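Local coordinates for protein CmeC (Campylobacter jejuni, PDB 4MT4) that forms a trimeric outer membrane channel of the outer membrane factor family and probably serves in efflux, at residues W37-V50 with L153-N165. Residues are numbered along the deposited sequence; the frame is centred on the assembly and turned at random.
Sequences WWKDFDDENLNKVV and LSVISNTVQTYFN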
# COMPACT_ATOMS: atom_id res chain seq x y z
N TRP B 37 -20.36 0.43 22.19
CA TRP B 37 -19.62 -0.31 23.21
C TRP B 37 -18.61 0.53 23.99
O TRP B 37 -18.25 0.19 25.11
CB TRP B 37 -18.90 -1.49 22.56
CG TRP B 37 -18.22 -1.12 21.28
CD1 TRP B 37 -18.73 -1.22 20.02
CD2 TRP B 37 -16.90 -0.58 21.14
NE1 TRP B 37 -17.81 -0.78 19.10
CE2 TRP B 37 -16.68 -0.37 19.76
CE3 TRP B 37 -15.88 -0.24 22.04
CZ2 TRP B 37 -15.49 0.15 19.26
CZ3 TRP B 37 -14.70 0.28 21.54
CH2 TRP B 37 -14.51 0.46 20.17
N TRP B 38 -18.17 1.64 23.39
CA TRP B 38 -17.09 2.43 23.98
C TRP B 38 -17.52 3.20 25.23
O TRP B 38 -16.68 3.66 26.00
CB TRP B 38 -16.53 3.41 22.94
CG TRP B 38 -17.54 4.38 22.41
CD1 TRP B 38 -17.87 5.58 22.95
CD2 TRP B 38 -18.35 4.22 21.24
NE1 TRP B 38 -18.84 6.19 22.18
CE2 TRP B 38 -19.15 5.37 21.13
CE3 TRP B 38 -18.47 3.21 20.27
CZ2 TRP B 38 -20.06 5.55 20.09
CZ3 TRP B 38 -19.37 3.39 19.24
CH2 TRP B 38 -20.16 4.55 19.16
N LYS B 39 -18.83 3.34 25.42
CA LYS B 39 -19.36 4.06 26.58
C LYS B 39 -19.27 3.23 27.86
O LYS B 39 -19.52 3.74 28.95
CB LYS B 39 -20.80 4.49 26.33
CG LYS B 39 -20.96 5.56 25.27
CD LYS B 39 -22.38 6.10 25.24
CE LYS B 39 -22.50 7.26 24.25
NZ LYS B 39 -23.87 7.85 24.23
N ASP B 40 -18.92 1.95 27.72
CA ASP B 40 -18.80 1.06 28.87
C ASP B 40 -17.47 1.26 29.59
O ASP B 40 -17.20 0.61 30.60
CB ASP B 40 -18.95 -0.40 28.44
CG ASP B 40 -20.39 -0.76 28.12
OD1 ASP B 40 -21.30 -0.21 28.77
OD2 ASP B 40 -20.61 -1.60 27.22
N PHE B 41 -16.64 2.17 29.08
CA PHE B 41 -15.40 2.53 29.74
C PHE B 41 -15.66 3.60 30.80
O PHE B 41 -14.77 3.94 31.57
CB PHE B 41 -14.37 3.03 28.73
CG PHE B 41 -13.75 1.94 27.91
CD1 PHE B 41 -12.81 1.08 28.47
CD2 PHE B 41 -14.08 1.78 26.57
CE1 PHE B 41 -12.24 0.07 27.71
CE2 PHE B 41 -13.51 0.78 25.81
CZ PHE B 41 -12.59 -0.08 26.38
N ASP B 42 -16.89 4.11 30.81
CA ASP B 42 -17.32 5.13 31.77
C ASP B 42 -16.41 6.36 31.71
O ASP B 42 -16.07 6.94 32.74
CB ASP B 42 -17.36 4.55 33.18
CG ASP B 42 -18.02 3.18 33.23
OD1 ASP B 42 -19.00 2.96 32.48
OD2 ASP B 42 -17.57 2.33 34.02
N ASP B 43 -16.03 6.74 30.50
CA ASP B 43 -15.15 7.89 30.28
C ASP B 43 -15.84 8.91 29.39
O ASP B 43 -16.03 8.69 28.19
CB ASP B 43 -13.83 7.43 29.66
CG ASP B 43 -12.75 8.50 29.71
OD1 ASP B 43 -13.08 9.70 29.78
OD2 ASP B 43 -11.56 8.13 29.66
N GLU B 44 -16.22 10.05 29.97
CA GLU B 44 -16.93 11.08 29.22
C GLU B 44 -16.00 11.76 28.22
O GLU B 44 -16.44 12.22 27.17
CB GLU B 44 -17.53 12.12 30.17
CG GLU B 44 -18.73 12.85 29.59
CD GLU B 44 -19.87 11.91 29.24
OE1 GLU B 44 -20.17 11.75 28.04
OE2 GLU B 44 -20.46 11.32 30.17
N ASN B 45 -14.71 11.82 28.55
CA ASN B 45 -13.71 12.37 27.64
C ASN B 45 -13.56 11.50 26.41
O ASN B 45 -13.41 12.00 25.29
CB ASN B 45 -12.36 12.53 28.35
CG ASN B 45 -12.48 13.21 29.69
OD1 ASN B 45 -12.54 14.44 29.77
ND2 ASN B 45 -12.51 12.42 30.76
N LEU B 46 -13.59 10.18 26.62
CA LEU B 46 -13.50 9.23 25.52
C LEU B 46 -14.73 9.32 24.62
O LEU B 46 -14.62 9.24 23.40
CB LEU B 46 -13.36 7.80 26.06
CG LEU B 46 -13.34 6.67 25.04
CD1 LEU B 46 -12.21 6.86 24.03
CD2 LEU B 46 -13.23 5.31 25.73
N ASN B 47 -15.90 9.51 25.23
CA ASN B 47 -17.14 9.63 24.48
C ASN B 47 -17.14 10.85 23.56
O ASN B 47 -17.65 10.79 22.44
CB ASN B 47 -18.34 9.69 25.43
CG ASN B 47 -18.50 8.41 26.24
OD1 ASN B 47 -18.01 7.35 25.85
ND2 ASN B 47 -19.21 8.50 27.36
N LYS B 48 -16.57 11.94 24.05
CA LYS B 48 -16.51 13.18 23.28
C LYS B 48 -15.57 13.05 22.08
O LYS B 48 -15.87 13.57 21.01
CB LYS B 48 -16.05 14.34 24.16
CG LYS B 48 -17.04 14.74 25.23
CD LYS B 48 -16.55 15.95 26.01
CE LYS B 48 -17.43 16.24 27.21
NZ LYS B 48 -18.85 16.46 26.81
N VAL B 49 -14.45 12.36 22.27
CA VAL B 49 -13.46 12.25 21.21
C VAL B 49 -13.90 11.24 20.15
O VAL B 49 -13.45 11.29 19.01
CB VAL B 49 -12.07 11.85 21.76
CG1 VAL B 49 -11.98 10.36 22.02
CG2 VAL B 49 -10.97 12.30 20.81
N VAL B 50 -14.80 10.34 20.52
CA VAL B 50 -15.36 9.39 19.57
C VAL B 50 -16.39 10.09 18.68
O VAL B 50 -16.44 9.86 17.47
CB VAL B 50 -16.02 8.18 20.28
CG1 VAL B 50 -16.86 7.37 19.30
CG2 VAL B 50 -14.96 7.30 20.92
N LEU B 153 -16.23 1.08 12.14
CA LEU B 153 -15.69 0.30 13.25
C LEU B 153 -14.19 0.52 13.40
O LEU B 153 -13.68 0.66 14.51
CB LEU B 153 -15.98 -1.18 13.05
CG LEU B 153 -15.34 -2.17 14.02
CD1 LEU B 153 -15.73 -1.85 15.46
CD2 LEU B 153 -15.71 -3.60 13.66
N SER B 154 -13.49 0.56 12.27
CA SER B 154 -12.04 0.76 12.25
C SER B 154 -11.66 2.14 12.80
O SER B 154 -10.74 2.26 13.61
CB SER B 154 -11.50 0.60 10.83
OG SER B 154 -10.14 0.97 10.75
N VAL B 155 -12.36 3.17 12.34
CA VAL B 155 -12.10 4.54 12.76
C VAL B 155 -12.36 4.72 14.26
O VAL B 155 -11.57 5.34 14.97
CB VAL B 155 -12.97 5.54 11.96
CG1 VAL B 155 -12.99 6.90 12.64
CG2 VAL B 155 -12.45 5.66 10.54
N ILE B 156 -13.48 4.17 14.73
CA ILE B 156 -13.82 4.24 16.15
C ILE B 156 -12.80 3.50 17.01
O ILE B 156 -12.32 4.03 18.01
CB ILE B 156 -15.23 3.66 16.42
CG1 ILE B 156 -16.30 4.51 15.74
CG2 ILE B 156 -15.49 3.59 17.92
CD1 ILE B 156 -17.71 4.00 15.97
N SER B 157 -12.48 2.28 16.62
CA SER B 157 -11.52 1.46 17.36
C SER B 157 -10.15 2.12 17.43
O SER B 157 -9.50 2.12 18.47
CB SER B 157 -11.40 0.08 16.72
OG SER B 157 -12.63 -0.62 16.80
N ASN B 158 -9.71 2.69 16.31
CA ASN B 158 -8.43 3.38 16.25
C ASN B 158 -8.42 4.63 17.13
O ASN B 158 -7.41 4.94 17.76
CB ASN B 158 -8.08 3.76 14.81
CG ASN B 158 -7.67 2.56 13.97
OD1 ASN B 158 -7.30 1.52 14.51
ND2 ASN B 158 -7.73 2.71 12.65
N THR B 159 -9.55 5.33 17.17
CA THR B 159 -9.69 6.52 18.00
C THR B 159 -9.63 6.18 19.48
O THR B 159 -8.96 6.86 20.26
CB THR B 159 -11.01 7.26 17.70
OG1 THR B 159 -11.01 7.72 16.34
CG2 THR B 159 -11.19 8.45 18.63
N VAL B 160 -10.32 5.11 19.86
CA VAL B 160 -10.34 4.66 21.25
C VAL B 160 -8.96 4.20 21.71
O VAL B 160 -8.51 4.56 22.80
CB VAL B 160 -11.35 3.50 21.46
CG1 VAL B 160 -11.23 2.92 22.86
CG2 VAL B 160 -12.77 3.98 21.20
N GLN B 161 -8.30 3.40 20.88
CA GLN B 161 -6.99 2.86 21.22
C GLN B 161 -5.90 3.93 21.18
O GLN B 161 -4.89 3.81 21.86
CB GLN B 161 -6.64 1.70 20.27
CG GLN B 161 -7.45 0.44 20.51
CD GLN B 161 -6.98 -0.73 19.66
OE1 GLN B 161 -6.37 -0.54 18.61
NE2 GLN B 161 -7.25 -1.95 20.13
N THR B 162 -6.11 4.97 20.38
CA THR B 162 -5.18 6.10 20.34
C THR B 162 -5.35 6.94 21.60
O THR B 162 -4.37 7.44 22.16
CB THR B 162 -5.40 6.98 19.09
OG1 THR B 162 -5.13 6.21 17.91
CG2 THR B 162 -4.49 8.19 19.11
N TYR B 163 -6.60 7.08 22.04
CA TYR B 163 -6.91 7.79 23.27
C TYR B 163 -6.21 7.14 24.46
O TYR B 163 -5.58 7.82 25.27
CB TYR B 163 -8.42 7.84 23.51
CG TYR B 163 -8.83 8.31 24.89
CD1 TYR B 163 -8.90 9.67 25.18
CD2 TYR B 163 -9.14 7.41 25.89
CE1 TYR B 163 -9.27 10.11 26.44
CE2 TYR B 163 -9.52 7.84 27.15
CZ TYR B 163 -9.58 9.19 27.42
OH TYR B 163 -9.96 9.62 28.67
N PHE B 164 -6.33 5.82 24.55
CA PHE B 164 -5.76 5.06 25.66
C PHE B 164 -4.23 5.06 25.62
O PHE B 164 -3.58 5.07 26.66
CB PHE B 164 -6.29 3.63 25.64
CG PHE B 164 -7.63 3.47 26.28
CD1 PHE B 164 -7.95 4.18 27.43
CD2 PHE B 164 -8.59 2.62 25.74
CE1 PHE B 164 -9.19 4.05 28.03
CE2 PHE B 164 -9.83 2.48 26.33
CZ PHE B 164 -10.13 3.20 27.48
N ASN B 165 -3.67 5.06 24.41
CA ASN B 165 -2.23 5.18 24.25
C ASN B 165 -1.75 6.57 24.67
O ASN B 165 -0.63 6.74 25.14
CB ASN B 165 -1.81 4.90 22.81
CG ASN B 165 -1.86 3.42 22.46
OD1 ASN B 165 -1.78 2.57 23.34
ND2 ASN B 165 -1.98 3.12 21.17
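Tyr-163 holds CG anti to its backbone N (chi1 169°), and the carboxylate carbon of Asp-43 is likewise anti to N. These torsions send the two side chains at each other from opposite directions. Tyr-163 OH donates to Asp-43 OD2; the modelled separation of 2.4 Å is very short, and its exact value is doubtful. The carboxylate and ring planes stand 72° apart, with OD2 near the ring plane at its edge. The other oxygen, OD1, caps helix 44-56. It takes weak bonds from the backbone N of Asn-45 and of Leu-46. Asn-45 ND2 bonds more firmly to Asp-43 OD1, at 2.9 Å. Gln-251 N, in a loop, also bonds to Tyr-163 OH.

Leu-46 CB lies over one face of the Tyr-163 ring, in a CH-pi contact 4.3 Å from the ring centroid. Leu-46 CD1 touches Tyr-163 CD2. Leu-46 CD2 turns to Phe-164 CZ instead. Phe-164 puts its edge to the face of Phe-41 in a T-shaped pair, with centroids 4.9 Å apart and planes at 69°.

Farther along, Ile-156 meets both tryptophans. Ile-156 CG2 lies 3.7 Å from Trp-37 CZ2. Ile-156 CD1 meets Trp-38 CZ3. Val-160 CG2 packs against Val-50 CG2 at 4.0 Å and also touches the Trp-37 ring. Thr-159 OG1 bonds to Val-155 O in its own helix, and its CG2 packs on Val-49.

The contact packs the 3-10 turn 37-41 and the start of helix 44-56 onto helix 129-195. In outer membrane factors such long helices build the periplasmic helical barrel. Helix 411-445 adjoins Trp-37 and Phe-164. The chemistry is mainly apolar and aromatic, with one buried polar link at its end. There the helix N-terminus and the bonds to Asp-43 would probably favour a charged carboxylate.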